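Local coordinates for protein homocitrate synthase (Sulfolobus acidocaldarius, PDB 6KTQ) that catalyses the aldol-type condensation of acetyl-CoA with 2-oxoglutarate to give homocitrate, the first step of lysine biosynthesis through alpha-aminoadipate, at residues Glu145-Ile150 with Leu180-Thr185; Met234-Val239 with Leu266-Ala271; Ala318-Ala323 with Lys330-Leu335; Leu377-Ser382 with Glu399-Arg404. All blocks are in the same frame, centred on the assembly; numbering follows the deposited sequence.

Contact 1: residues Glu145-Ile150 with Leu180-Thr185; sequences EALRSI and LEVIKT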
loop_
_atom_site.group_PDB
_atom_site.type_symbol
_atom_site.label_atom_id
_atom_site.label_comp_id
_atom_site.label_asym_id
_atom_site.label_seq_id
_atom_site.Cartn_x
_atom_site.Cartn_y
_atom_site.Cartn_z
ATOM N N GLU A 145 25.299 21.449 -13.811
ATOM C CA GLU A 145 25.239 22.862 -13.490
ATOM C C GLU A 145 23.889 23.164 -12.837
ATOM O O GLU A 145 23.809 23.919 -11.864
ATOM C CB GLU A 145 25.463 23.654 -14.763
ATOM C CG GLU A 145 25.415 25.168 -14.666
ATOM C CD GLU A 145 25.488 25.810 -16.052
ATOM O OE1 GLU A 145 26.021 25.153 -16.986
ATOM O OE2 GLU A 145 24.995 26.953 -16.223
ATOM N N ALA A 146 22.824 22.559 -13.362
ATOM C CA ALA A 146 21.500 22.706 -12.730
ATOM C C ALA A 146 21.527 22.254 -11.262
ATOM O O ALA A 146 20.991 22.933 -10.392
ATOM C CB ALA A 146 20.439 21.945 -13.526
ATOM N N LEU A 147 22.173 21.120 -10.978
ATOM C CA LEU A 147 22.298 20.639 -9.586
ATOM C C LEU A 147 22.938 21.673 -8.644
ATOM O O LEU A 147 22.463 21.891 -7.515
ATOM C CB LEU A 147 23.059 19.308 -9.529
ATOM C CG LEU A 147 22.325 17.967 -9.438
ATOM C CD1 LEU A 147 20.885 18.019 -9.906
ATOM C CD2 LEU A 147 23.105 16.852 -10.133
ATOM N N ARG A 148 23.989 22.335 -9.125
ATOM C CA ARG A 148 24.652 23.389 -8.351
ATOM C C ARG A 148 23.746 24.590 -8.121
ATOM O O ARG A 148 23.656 25.077 -6.999
ATOM C CB ARG A 148 25.953 23.840 -9.036
ATOM C CG ARG A 148 27.129 22.879 -8.846
ATOM C CD ARG A 148 28.422 23.379 -9.508
ATOM N NE ARG A 148 28.592 22.820 -10.858
ATOM C CZ ARG A 148 28.686 23.518 -11.996
ATOM N NH1 ARG A 148 28.655 24.852 -12.009
ATOM N NH2 ARG A 148 28.823 22.864 -13.147
ATOM N N SER A 149 23.071 25.068 -9.170
ATOM C CA SER A 149 22.205 26.254 -9.038
ATOM C C SER A 149 21.110 25.984 -8.035
ATOM O O SER A 149 20.811 26.804 -7.164
ATOM C CB SER A 149 21.550 26.650 -10.356
ATOM O OG SER A 149 22.465 26.718 -11.420
ATOM N N ILE A 150 20.524 24.800 -8.141
ATOM C CA ILE A 150 19.427 24.412 -7.264
ATOM C C ILE A 150 19.909 24.280 -5.818
ATOM O O ILE A 150 19.296 24.843 -4.894
ATOM C CB ILE A 150 18.764 23.131 -7.824
ATOM C CG1 ILE A 150 17.911 23.514 -9.035
ATOM C CG2 ILE A 150 17.929 22.431 -6.800
ATOM C CD1 ILE A 150 17.737 22.386 -10.015
ATOM N N LEU A 180 15.931 11.668 -9.228
ATOM C CA LEU A 180 16.316 11.183 -7.901
ATOM C C LEU A 180 17.512 11.988 -7.363
ATOM O O LEU A 180 17.552 12.336 -6.185
ATOM C CB LEU A 180 16.678 9.682 -7.974
ATOM C CG LEU A 180 15.535 8.689 -8.295
ATOM C CD1 LEU A 180 16.033 7.239 -8.311
ATOM C CD2 LEU A 180 14.403 8.847 -7.291
ATOM N N GLU A 181 18.480 12.252 -8.235
ATOM C CA GLU A 181 19.667 13.065 -7.910
ATOM C C GLU A 181 19.223 14.497 -7.514
ATOM O O GLU A 181 19.691 15.073 -6.516
ATOM C CB GLU A 181 20.666 13.150 -9.101
ATOM C CG GLU A 181 21.217 11.836 -9.698
ATOM C CD GLU A 181 21.999 12.015 -11.020
ATOM O OE1 GLU A 181 21.790 11.229 -11.994
ATOM O OE2 GLU A 181 22.847 12.946 -11.085
ATOM N N VAL A 182 18.290 15.055 -8.289
ATOM C CA VAL A 182 17.728 16.369 -7.964
ATOM C C VAL A 182 17.155 16.374 -6.567
ATOM O O VAL A 182 17.427 17.289 -5.781
ATOM C CB VAL A 182 16.637 16.800 -8.983
ATOM C CG1 VAL A 182 15.888 18.024 -8.475
ATOM C CG2 VAL A 182 17.260 17.062 -10.338
ATOM N N ILE A 183 16.370 15.353 -6.231
ATOM C CA ILE A 183 15.723 15.309 -4.927
ATOM C C ILE A 183 16.719 15.191 -3.755
ATOM O O ILE A 183 16.527 15.817 -2.702
ATOM C CB ILE A 183 14.696 14.155 -4.872
ATOM C CG1 ILE A 183 13.516 14.475 -5.803
ATOM C CG2 ILE A 183 14.165 13.956 -3.465
ATOM C CD1 ILE A 183 12.699 13.267 -6.198
ATOM N N LYS A 184 17.749 14.376 -3.934
ATOM C CA LYS A 184 18.822 14.241 -2.932
ATOM C C LYS A 184 19.504 15.570 -2.735
ATOM O O LYS A 184 19.736 16.004 -1.610
ATOM C CB LYS A 184 19.880 13.232 -3.392
ATOM C CG LYS A 184 19.401 11.806 -3.368
ATOM C CD LYS A 184 20.421 10.871 -4.002
ATOM C CE LYS A 184 19.849 9.474 -4.189
ATOM N NZ LYS A 184 20.693 8.689 -5.130
ATOM N N THR A 185 19.830 16.207 -3.850
ATOM C CA THR A 185 20.460 17.531 -3.824
ATOM C C THR A 185 19.650 18.520 -2.998
ATOM O O THR A 185 20.165 19.111 -2.044
ATOM C CB THR A 185 20.691 18.060 -5.249
ATOM O OG1 THR A 185 21.487 17.127 -5.982
ATOM C CG2 THR A 185 21.368 19.397 -5.238
#
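Leu147 on helix 143-159 meets Val182 and Thr185 on helix 176-189, two consecutive outer helices of the TIM barrel that strand 163-169 separates in sequence. The local axes run 10.0 Å apart at 26°, the near-parallel course expected of successive helices around such a barrel. The branches of one leucine are shared out among three partners. Leu147 CD1 lies against Val182 CG2 at 3.8 Å, methyl to methyl. Leu147 CD2 reaches the margin of the contact, where Glu181 OE2 stands 4.0 Å away, while Leu147 CG packs on Thr185 OG1 at 3.7 Å. The threonine also touches the other backbone: Thr185 CG2, set anti to its own N (chi1 -57° for OG1), comes within 3.6 Å of Leu147 O. Deeper in, Val182 and Ile150 both rest on Phe166 of strand 163-169, so the seam continues inward to the barrel wall. No hydrogen bond crosses between the segments. Thr185 OG1 instead donates to Glu181 O at 2.8 Å, from above the carbonyl plane, and that oxygen also accepts from Thr185 N. With its proton spent inside its own helix, the hydroxyl can present itself to Leu147 as a packing surface, and the joint depends on shape rather than polarity.

Contact 2: residues Met234-Val239 with Leu266-Ala271; sequences MAVANV and LQVVAA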
loop_
_atom_site.group_PDB
_atom_site.type_symbol
_atom_site.label_atom_id
_atom_site.label_comp_id
_atom_site.label_asym_id
_atom_site.label_seq_id
_atom_site.Cartn_x
_atom_site.Cartn_y
_atom_site.Cartn_z
ATOM N N MET A 234 -6.781 14.190 -17.299
ATOM C CA MET A 234 -6.575 13.236 -16.248
ATOM C C MET A 234 -5.997 13.801 -14.982
ATOM O O MET A 234 -5.552 13.042 -14.142
ATOM C CB MET A 234 -5.780 12.057 -16.776
ATOM C CG MET A 234 -6.658 11.262 -17.741
ATOM S SD MET A 234 -6.131 9.589 -18.004
ATOM C CE MET A 234 -4.675 9.788 -19.028
ATOM N N ALA A 235 -6.061 15.122 -14.808
ATOM C CA ALA A 235 -5.532 15.757 -13.603
ATOM C C ALA A 235 -6.115 15.184 -12.318
ATOM O O ALA A 235 -5.368 14.870 -11.384
ATOM C CB ALA A 235 -5.746 17.285 -13.654
ATOM N N VAL A 236 -7.446 15.046 -12.242
ATOM C CA VAL A 236 -8.080 14.545 -11.013
ATOM C C VAL A 236 -7.620 13.115 -10.700
ATOM O O VAL A 236 -7.283 12.780 -9.568
ATOM C CB VAL A 236 -9.621 14.575 -11.090
ATOM C CG1 VAL A 236 -10.242 13.916 -9.857
ATOM C CG2 VAL A 236 -10.096 16.022 -11.215
ATOM N N ALA A 237 -7.627 12.281 -11.714
ATOM C CA ALA A 237 -7.251 10.890 -11.515
ATOM C C ALA A 237 -5.783 10.801 -11.094
ATOM O O ALA A 237 -5.421 9.945 -10.307
ATOM C CB ALA A 237 -7.481 10.129 -12.793
ATOM N N ASN A 238 -4.944 11.685 -11.630
ATOM C CA ASN A 238 -3.542 11.693 -11.274
ATOM C C ASN A 238 -3.289 12.147 -9.838
ATOM O O ASN A 238 -2.445 11.557 -9.095
ATOM C CB ASN A 238 -2.717 12.518 -12.281
ATOM C CG ASN A 238 -2.470 11.796 -13.567
ATOM O OD1 ASN A 238 -2.499 12.394 -14.657
ATOM N ND2 ASN A 238 -2.134 10.523 -13.474
ATOM N N VAL A 239 -4.030 13.139 -9.373
ATOM C CA VAL A 239 -3.811 13.580 -8.002
ATOM C C VAL A 239 -4.281 12.528 -6.980
ATOM O O VAL A 239 -3.609 12.349 -5.924
ATOM C CB VAL A 239 -4.362 15.001 -7.688
ATOM C CG1 VAL A 239 -3.834 16.014 -8.692
ATOM C CG2 VAL A 239 -5.863 15.049 -7.604
ATOM N N LEU A 266 -10.308 22.165 -7.609
ATOM C CA LEU A 266 -10.558 21.937 -6.204
ATOM C C LEU A 266 -11.871 21.214 -5.923
ATOM O O LEU A 266 -11.907 20.214 -5.154
ATOM C CB LEU A 266 -10.474 23.234 -5.417
ATOM C CG LEU A 266 -10.732 23.109 -3.925
ATOM C CD1 LEU A 266 -9.823 22.090 -3.239
ATOM C CD2 LEU A 266 -10.595 24.488 -3.282
ATOM N N GLN A 267 -12.954 21.669 -6.558
ATOM C CA GLN A 267 -14.267 21.114 -6.227
ATOM C C GLN A 267 -14.376 19.640 -6.610
ATOM O O GLN A 267 -15.007 18.864 -5.893
ATOM C CB GLN A 267 -15.408 21.934 -6.816
ATOM C CG GLN A 267 -15.378 22.131 -8.323
ATOM C CD GLN A 267 -14.751 23.458 -8.712
ATOM O OE1 GLN A 267 -13.544 23.645 -8.604
ATOM N NE2 GLN A 267 -15.568 24.368 -9.191
ATOM N N VAL A 268 -13.734 19.253 -7.705
ATOM C CA VAL A 268 -13.801 17.884 -8.179
ATOM C C VAL A 268 -12.883 17.002 -7.336
ATOM O O VAL A 268 -13.292 15.946 -6.891
ATOM C CB VAL A 268 -13.457 17.755 -9.675
ATOM C CG1 VAL A 268 -13.759 16.356 -10.177
ATOM C CG2 VAL A 268 -14.259 18.758 -10.497
ATOM N N VAL A 269 -11.668 17.476 -7.088
ATOM C CA VAL A 269 -10.707 16.773 -6.229
ATOM C C VAL A 269 -11.300 16.506 -4.848
ATOM O O VAL A 269 -11.207 15.391 -4.308
ATOM C CB VAL A 269 -9.385 17.557 -6.133
ATOM C CG1 VAL A 269 -8.498 16.978 -5.057
ATOM C CG2 VAL A 269 -8.676 17.525 -7.461
ATOM N N ALA A 270 -11.915 17.524 -4.260
ATOM C CA ALA A 270 -12.476 17.403 -2.931
ATOM C C ALA A 270 -13.596 16.348 -2.882
ATOM O O ALA A 270 -13.647 15.518 -1.978
ATOM C CB ALA A 270 -13.001 18.753 -2.458
ATOM N N ALA A 271 -14.461 16.369 -3.884
ATOM C CA ALA A 271 -15.521 15.407 -4.000
ATOM C C ALA A 271 -14.977 13.998 -4.223
ATOM O O ALA A 271 -15.488 13.057 -3.636
ATOM C CB ALA A 271 -16.441 15.775 -5.152
#
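Val236 and Val269 bring the two backbones to their nearest approach, CA to CA 5.9 Å, where the start of helix 235-244 passes helix 266-277 with local axes 9.9 Å apart and inclined at 43°. Four valines fill the join, and the closest approaches are all methyl to methyl. Val236 sends CG2 across to Val268 CG1 at 3.8 Å, the two side chains lying at about a right angle; Val236 CG2 also has a looser approach to Val269 CG2 at 4.3 Å. One turn further along, Val239 CG2 meets Val269 CG2 at 3.8 Å and also comes within 4.1 Å of Val269 CG1, so that it sits against both branches of that residue. Val239 CG2 gets there by taking the place between its own backbone N and carbonyl carbon (chi1 -53° for CG1). The result is a purely apolar seam, its Val239-Val269 end buried. Beneath that end runs strand 249-252 of the barrel, whose Ile250 touches both Val239 and Val269. The strand lies between the two helices in sequence, giving the helix-strand-helix order of the TIM barrel; on the far flanks, helix 205-218 packs against Ala237 and helix 287-298 against Gln267 and Ala270.

Contact 3: residues Ala318-Ala323 with Lys330-Leu335; sequences AGVHVA and KTYEFL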
loop_
_atom_site.group_PDB
_atom_site.type_symbol
_atom_site.label_atom_id
_atom_site.label_comp_id
_atom_site.label_asym_id
_atom_site.label_seq_id
_atom_site.Cartn_x
_atom_site.Cartn_y
_atom_site.Cartn_z
ATOM N N ALA A 318 -33.878 12.500 -18.502
ATOM C CA ALA A 318 -34.595 11.395 -19.128
ATOM C C ALA A 318 -35.695 10.875 -18.235
ATOM O O ALA A 318 -35.517 10.716 -17.013
ATOM C CB ALA A 318 -33.661 10.261 -19.532
ATOM N N GLY A 319 -36.838 10.589 -18.854
ATOM C CA GLY A 319 -38.008 10.147 -18.101
ATOM C C GLY A 319 -37.708 8.987 -17.191
ATOM O O GLY A 319 -38.136 8.971 -16.032
ATOM N N VAL A 320 -36.951 8.025 -17.716
ATOM C CA VAL A 320 -36.594 6.840 -16.960
ATOM C C VAL A 320 -35.782 7.212 -15.728
ATOM O O VAL A 320 -35.987 6.676 -14.661
ATOM C CB VAL A 320 -35.861 5.824 -17.868
ATOM C CG1 VAL A 320 -35.093 4.772 -17.073
ATOM C CG2 VAL A 320 -36.875 5.168 -18.803
ATOM N N HIS A 321 -34.859 8.149 -15.878
ATOM C CA HIS A 321 -34.048 8.600 -14.733
ATOM C C HIS A 321 -34.875 9.320 -13.671
ATOM O O HIS A 321 -34.743 9.052 -12.476
ATOM C CB HIS A 321 -32.973 9.558 -15.226
ATOM C CG HIS A 321 -31.891 8.909 -16.011
ATOM N ND1 HIS A 321 -30.588 9.345 -15.955
ATOM C CD2 HIS A 321 -31.904 7.869 -16.881
ATOM C CE1 HIS A 321 -29.841 8.601 -16.757
ATOM N NE2 HIS A 321 -30.617 7.700 -17.332
ATOM N N VAL A 322 -35.745 10.244 -14.113
ATOM C CA VAL A 322 -36.568 11.042 -13.178
ATOM C C VAL A 322 -37.508 10.128 -12.395
ATOM O O VAL A 322 -37.614 10.246 -11.181
ATOM C CB VAL A 322 -37.360 12.161 -13.901
ATOM C CG1 VAL A 322 -38.297 12.885 -12.934
ATOM C CG2 VAL A 322 -36.411 13.153 -14.577
ATOM N N ALA A 323 -38.162 9.198 -13.090
ATOM C CA ALA A 323 -39.003 8.177 -12.431
ATOM C C ALA A 323 -38.227 7.397 -11.343
ATOM O O ALA A 323 -38.725 7.184 -10.235
ATOM C CB ALA A 323 -39.540 7.223 -13.468
ATOM N N LYS A 330 -30.860 7.877 -5.053
ATOM C CA LYS A 330 -29.581 7.217 -5.170
ATOM C C LYS A 330 -29.421 6.471 -6.477
ATOM O O LYS A 330 -28.298 6.210 -6.907
ATOM C CB LYS A 330 -29.347 6.303 -3.966
ATOM C CG LYS A 330 -29.174 7.117 -2.698
ATOM C CD LYS A 330 -29.515 6.348 -1.433
ATOM C CE LYS A 330 -28.322 5.603 -0.899
ATOM N NZ LYS A 330 -28.327 5.633 0.589
ATOM N N THR A 331 -30.533 6.158 -7.138
ATOM C CA THR A 331 -30.476 5.522 -8.446
ATOM C C THR A 331 -29.595 6.265 -9.451
ATOM O O THR A 331 -28.923 5.626 -10.263
ATOM C CB THR A 331 -31.881 5.346 -9.077
ATOM O OG1 THR A 331 -32.579 6.601 -9.111
ATOM C CG2 THR A 331 -32.699 4.306 -8.294
ATOM N N TYR A 332 -29.600 7.600 -9.418
ATOM C CA TYR A 332 -28.831 8.375 -10.395
ATOM C C TYR A 332 -27.939 9.449 -9.791
ATOM O O TYR A 332 -27.440 10.299 -10.514
ATOM C CB TYR A 332 -29.755 8.957 -11.489
ATOM C CG TYR A 332 -30.286 7.900 -12.400
ATOM C CD1 TYR A 332 -29.532 7.424 -13.470
ATOM C CD2 TYR A 332 -31.522 7.313 -12.156
ATOM C CE1 TYR A 332 -30.002 6.419 -14.291
ATOM C CE2 TYR A 332 -32.010 6.316 -12.967
ATOM C CZ TYR A 332 -31.255 5.856 -14.020
ATOM O OH TYR A 332 -31.799 4.868 -14.823
ATOM N N GLU A 333 -27.695 9.365 -8.486
ATOM C CA GLU A 333 -26.910 10.320 -7.764
ATOM C C GLU A 333 -25.759 9.613 -7.032
ATOM O O GLU A 333 -25.989 8.798 -6.145
ATOM C CB GLU A 333 -27.818 11.065 -6.792
ATOM C CG GLU A 333 -28.868 11.889 -7.554
ATOM C CD GLU A 333 -29.777 12.714 -6.669
ATOM O OE1 GLU A 333 -29.677 12.652 -5.438
ATOM O OE2 GLU A 333 -30.591 13.469 -7.217
ATOM N N PHE A 334 -24.523 9.946 -7.407
ATOM C CA PHE A 334 -23.340 9.297 -6.795
ATOM C C PHE A 334 -23.283 9.548 -5.282
ATOM O O PHE A 334 -22.947 8.657 -4.512
ATOM C CB PHE A 334 -22.053 9.737 -7.489
ATOM C CG PHE A 334 -21.686 11.172 -7.254
ATOM C CD1 PHE A 334 -22.237 12.191 -8.032
ATOM C CD2 PHE A 334 -20.798 11.513 -6.258
ATOM C CE1 PHE A 334 -21.892 13.520 -7.811
ATOM C CE2 PHE A 334 -20.449 12.839 -6.035
ATOM C CZ PHE A 334 -21.016 13.845 -6.798
ATOM N N LEU A 335 -23.613 10.765 -4.879
ATOM C CA LEU A 335 -23.781 11.131 -3.473
ATOM C C LEU A 335 -24.936 12.116 -3.399
ATOM O O LEU A 335 -25.317 12.683 -4.437
ATOM C CB LEU A 335 -22.512 11.803 -2.940
ATOM C CG LEU A 335 -21.301 10.925 -2.594
ATOM C CD1 LEU A 335 -20.133 11.790 -2.167
ATOM C CD2 LEU A 335 -21.620 9.915 -1.511
#
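Aromatic stacking between His321 and Tyr332 dominates the meeting of helix 319-327 with the loop that follows it. The rings lie face to face, centroids 3.7 Å apart and planes inclined by 17°. Tyr332 CE1 sits over the centre of the imidazole, 3.3 Å from His321 CE1, while His321 CG lies above the middle of the phenol. His321 ND1 stands 3.3 Å from Tyr332 CD1, so the imidazole covers the CD1-CE1 side of the phenol. A CH-pi contact adds to the stack: His321 CA lies 4.0 Å from the centroid of the Tyr332 ring, over the same face. That double use of one residue follows from its first torsion (chi1 -71°), which puts the imidazole beside the backbone N. Van der Waals contact completes the set, with Val320 CG1 at 4.0 Å from Tyr332 OH. Replacing His321 by a serine would probably strip the phenol face of its stacking partner and leave the Tyr332 ring freer to swing. Nearby, Tyr332 also touches His316 of strand 315-316, and Glu333 pairs with Arg344 in a salt bridge. Altogether this is an exposed face-to-face stack that joins the loop after helix 319-327 back to that helix's first turn, in the post-HMGL region, far from the substrate and metal sites.

Contact 4: residues Leu377-Ser382 with Glu399-Arg404; sequences LAKIKS and ESVTGR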
loop_
_atom_site.group_PDB
_atom_site.type_symbol
_atom_site.label_atom_id
_atom_site.label_comp_id
_atom_site.label_asym_id
_atom_site.label_seq_id
_atom_site.Cartn_x
_atom_site.Cartn_y
_atom_site.Cartn_z
ATOM N N LEU A 377 -48.181 14.723 -22.450
ATOM C CA LEU A 377 -46.918 14.077 -22.825
ATOM C C LEU A 377 -46.782 13.992 -24.352
ATOM O O LEU A 377 -45.723 14.314 -24.953
ATOM C CB LEU A 377 -46.889 12.690 -22.215
ATOM C CG LEU A 377 -45.637 12.087 -21.595
ATOM C CD1 LEU A 377 -45.564 10.592 -21.879
ATOM C CD2 LEU A 377 -44.342 12.782 -21.976
ATOM N N ALA A 378 -47.864 13.612 -25.012
ATOM C CA ALA A 378 -47.866 13.552 -26.476
ATOM C C ALA A 378 -47.603 14.899 -27.104
ATOM O O ALA A 378 -46.827 15.016 -28.076
ATOM C CB ALA A 378 -49.182 12.963 -27.004
ATOM N N LYS A 379 -48.211 15.948 -26.558
ATOM C CA LYS A 379 -47.961 17.282 -27.074
ATOM C C LYS A 379 -46.482 17.691 -26.874
ATOM O O LYS A 379 -45.867 18.214 -27.786
ATOM C CB LYS A 379 -48.895 18.291 -26.420
ATOM C CG LYS A 379 -50.337 18.150 -26.884
ATOM C CD LYS A 379 -51.299 18.872 -25.952
ATOM C CE LYS A 379 -52.743 18.652 -26.371
ATOM N NZ LYS A 379 -53.085 19.551 -27.504
ATOM N N ILE A 380 -45.926 17.410 -25.693
ATOM C CA ILE A 380 -44.508 17.672 -25.425
ATOM C C ILE A 380 -43.634 16.971 -26.470
ATOM O O ILE A 380 -42.730 17.588 -27.041
ATOM C CB ILE A 380 -44.124 17.257 -23.993
ATOM C CG1 ILE A 380 -44.715 18.238 -22.970
ATOM C CG2 ILE A 380 -42.605 17.227 -23.813
ATOM C CD1 ILE A 380 -44.705 17.707 -21.560
ATOM N N LYS A 381 -43.942 15.708 -26.758
ATOM C CA LYS A 381 -43.121 14.892 -27.644
ATOM C C LYS A 381 -43.367 15.203 -29.126
ATOM O O LYS A 381 -42.589 14.751 -29.984
ATOM C CB LYS A 381 -43.314 13.391 -27.336
ATOM C CG LYS A 381 -42.634 12.918 -26.030
ATOM C CD LYS A 381 -42.901 11.459 -25.698
ATOM C CE LYS A 381 -42.218 11.029 -24.391
ATOM N NZ LYS A 381 -40.736 10.907 -24.612
ATOM N N SER A 382 -44.397 16.002 -29.433
ATOM C CA SER A 382 -44.710 16.340 -30.833
ATOM C C SER A 382 -43.836 17.445 -31.410
ATOM O O SER A 382 -43.870 17.709 -32.621
ATOM C CB SER A 382 -46.196 16.758 -30.981
ATOM O OG SER A 382 -46.402 18.052 -30.433
ATOM N N GLU A 399 -54.142 23.448 -19.858
ATOM C CA GLU A 399 -55.340 24.234 -20.233
ATOM C C GLU A 399 -55.875 23.771 -21.579
ATOM O O GLU A 399 -57.097 23.662 -21.796
ATOM C CB GLU A 399 -55.017 25.734 -20.278
ATOM C CG GLU A 399 -54.783 26.332 -18.893
ATOM C CD GLU A 399 -54.361 27.788 -18.901
ATOM O OE1 GLU A 399 -54.058 28.339 -19.971
ATOM O OE2 GLU A 399 -54.316 28.387 -17.816
ATOM N N SER A 400 -54.954 23.459 -22.468
ATOM C CA SER A 400 -55.301 22.992 -23.797
ATOM C C SER A 400 -56.021 21.634 -23.760
ATOM O O SER A 400 -56.639 21.243 -24.737
ATOM C CB SER A 400 -54.048 22.878 -24.638
ATOM O OG SER A 400 -53.335 21.695 -24.259
ATOM N N VAL A 401 -55.913 20.918 -22.644
ATOM C CA VAL A 401 -56.488 19.598 -22.504
ATOM C C VAL A 401 -57.718 19.668 -21.595
ATOM O O VAL A 401 -58.705 18.986 -21.851
ATOM C CB VAL A 401 -55.429 18.591 -21.957
ATOM C CG1 VAL A 401 -56.080 17.291 -21.532
ATOM C CG2 VAL A 401 -54.369 18.321 -23.005
ATOM N N THR A 402 -57.671 20.484 -20.547
ATOM C CA THR A 402 -58.795 20.591 -19.620
ATOM C C THR A 402 -59.884 21.602 -20.052
ATOM O O THR A 402 -61.016 21.514 -19.576
ATOM C CB THR A 402 -58.348 21.000 -18.219
ATOM O OG1 THR A 402 -57.818 22.338 -18.268
ATOM C CG2 THR A 402 -57.283 19.993 -17.663
ATOM N N GLY A 403 -59.533 22.556 -20.910
ATOM C CA GLY A 403 -60.366 23.742 -21.142
ATOM C C GLY A 403 -60.563 24.680 -19.948
ATOM O O GLY A 403 -61.299 25.671 -20.063
ATOM N N ARG A 404 -59.908 24.402 -18.819
ATOM C CA ARG A 404 -60.048 25.195 -17.598
ATOM C C ARG A 404 -58.818 26.087 -17.380
ATOM O O ARG A 404 -57.697 25.715 -17.746
ATOM C CB ARG A 404 -60.175 24.294 -16.364
ATOM C CG ARG A 404 -61.453 23.470 -16.336
ATOM C CD ARG A 404 -61.689 22.820 -14.992
ATOM N NE ARG A 404 -60.653 21.849 -14.656
ATOM C CZ ARG A 404 -60.554 20.623 -15.178
ATOM N NH1 ARG A 404 -59.566 19.828 -14.788
ATOM N NH2 ARG A 404 -61.425 20.182 -16.094
#
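Two consecutive helices joined by a loop near the C-terminal end of the chain, helices 370-381 and 391-402, are bridged at their surface by Lys379 reaching for Ser400 and Val401. The backbones stay well apart, Lys379 CA to Ser400 CA being 9.9 Å, so the gap is crossed by the length of one lysine. Its aliphatic part makes the contact. Lys379 CE lies 3.8 Å from Ser400 OG and equally close to Val401 CG2, touching a hydroxyl and a methyl at once. The chain is extended as far as CE and then bends (chi4 -80°), which turns the ammonium group aside from the valine; Lys379 NZ ends 3.9 Å from Ser400 OG, and no hydrogen bond joins the segments. Trimming Lys379 to an alanine would probably open a gap beside Val401 CG2 and leave Ser400 OG without its neighbour from the other helix. The lysine lies at the exposed side of contacts that include Val401 on Val376 and Ile380 on Leu394 and Leu397. Within 377-382, Ser382 OG donates to Lys379 O at 2.7 Å, an oxygen that Ser382 N also reaches. Helix 391-402 gives way at Gly403, which leaves helical geometry with positive phi. Thr402 opens an ST turn around this glycine, Arg404 N donating to Thr402 OG1 at 3.0 Å with an N-H...O angle of 162°.

The four contacts follow one another in series along the chain, each closing before the next opens. Contacts 1 and 2 belong to the TIM barrel: each joins two outer helices that a barrel strand separates in sequence, and their centres are about 30 Å apart. Contacts 3 and 4 belong to the region after the barrel and lie about 26 Å apart between centres. Contact 2 stands nearest the junction, its nearest atoms about 5 Å from those of contact 3 without touching, whereas contacts 1 and 4 mark the extremes, about 74 Å between centres. The sequence thus passes from the catalytic barrel, where 2-oxoglutarate, coenzyme A and zinc are bound, into an elongated helical extension.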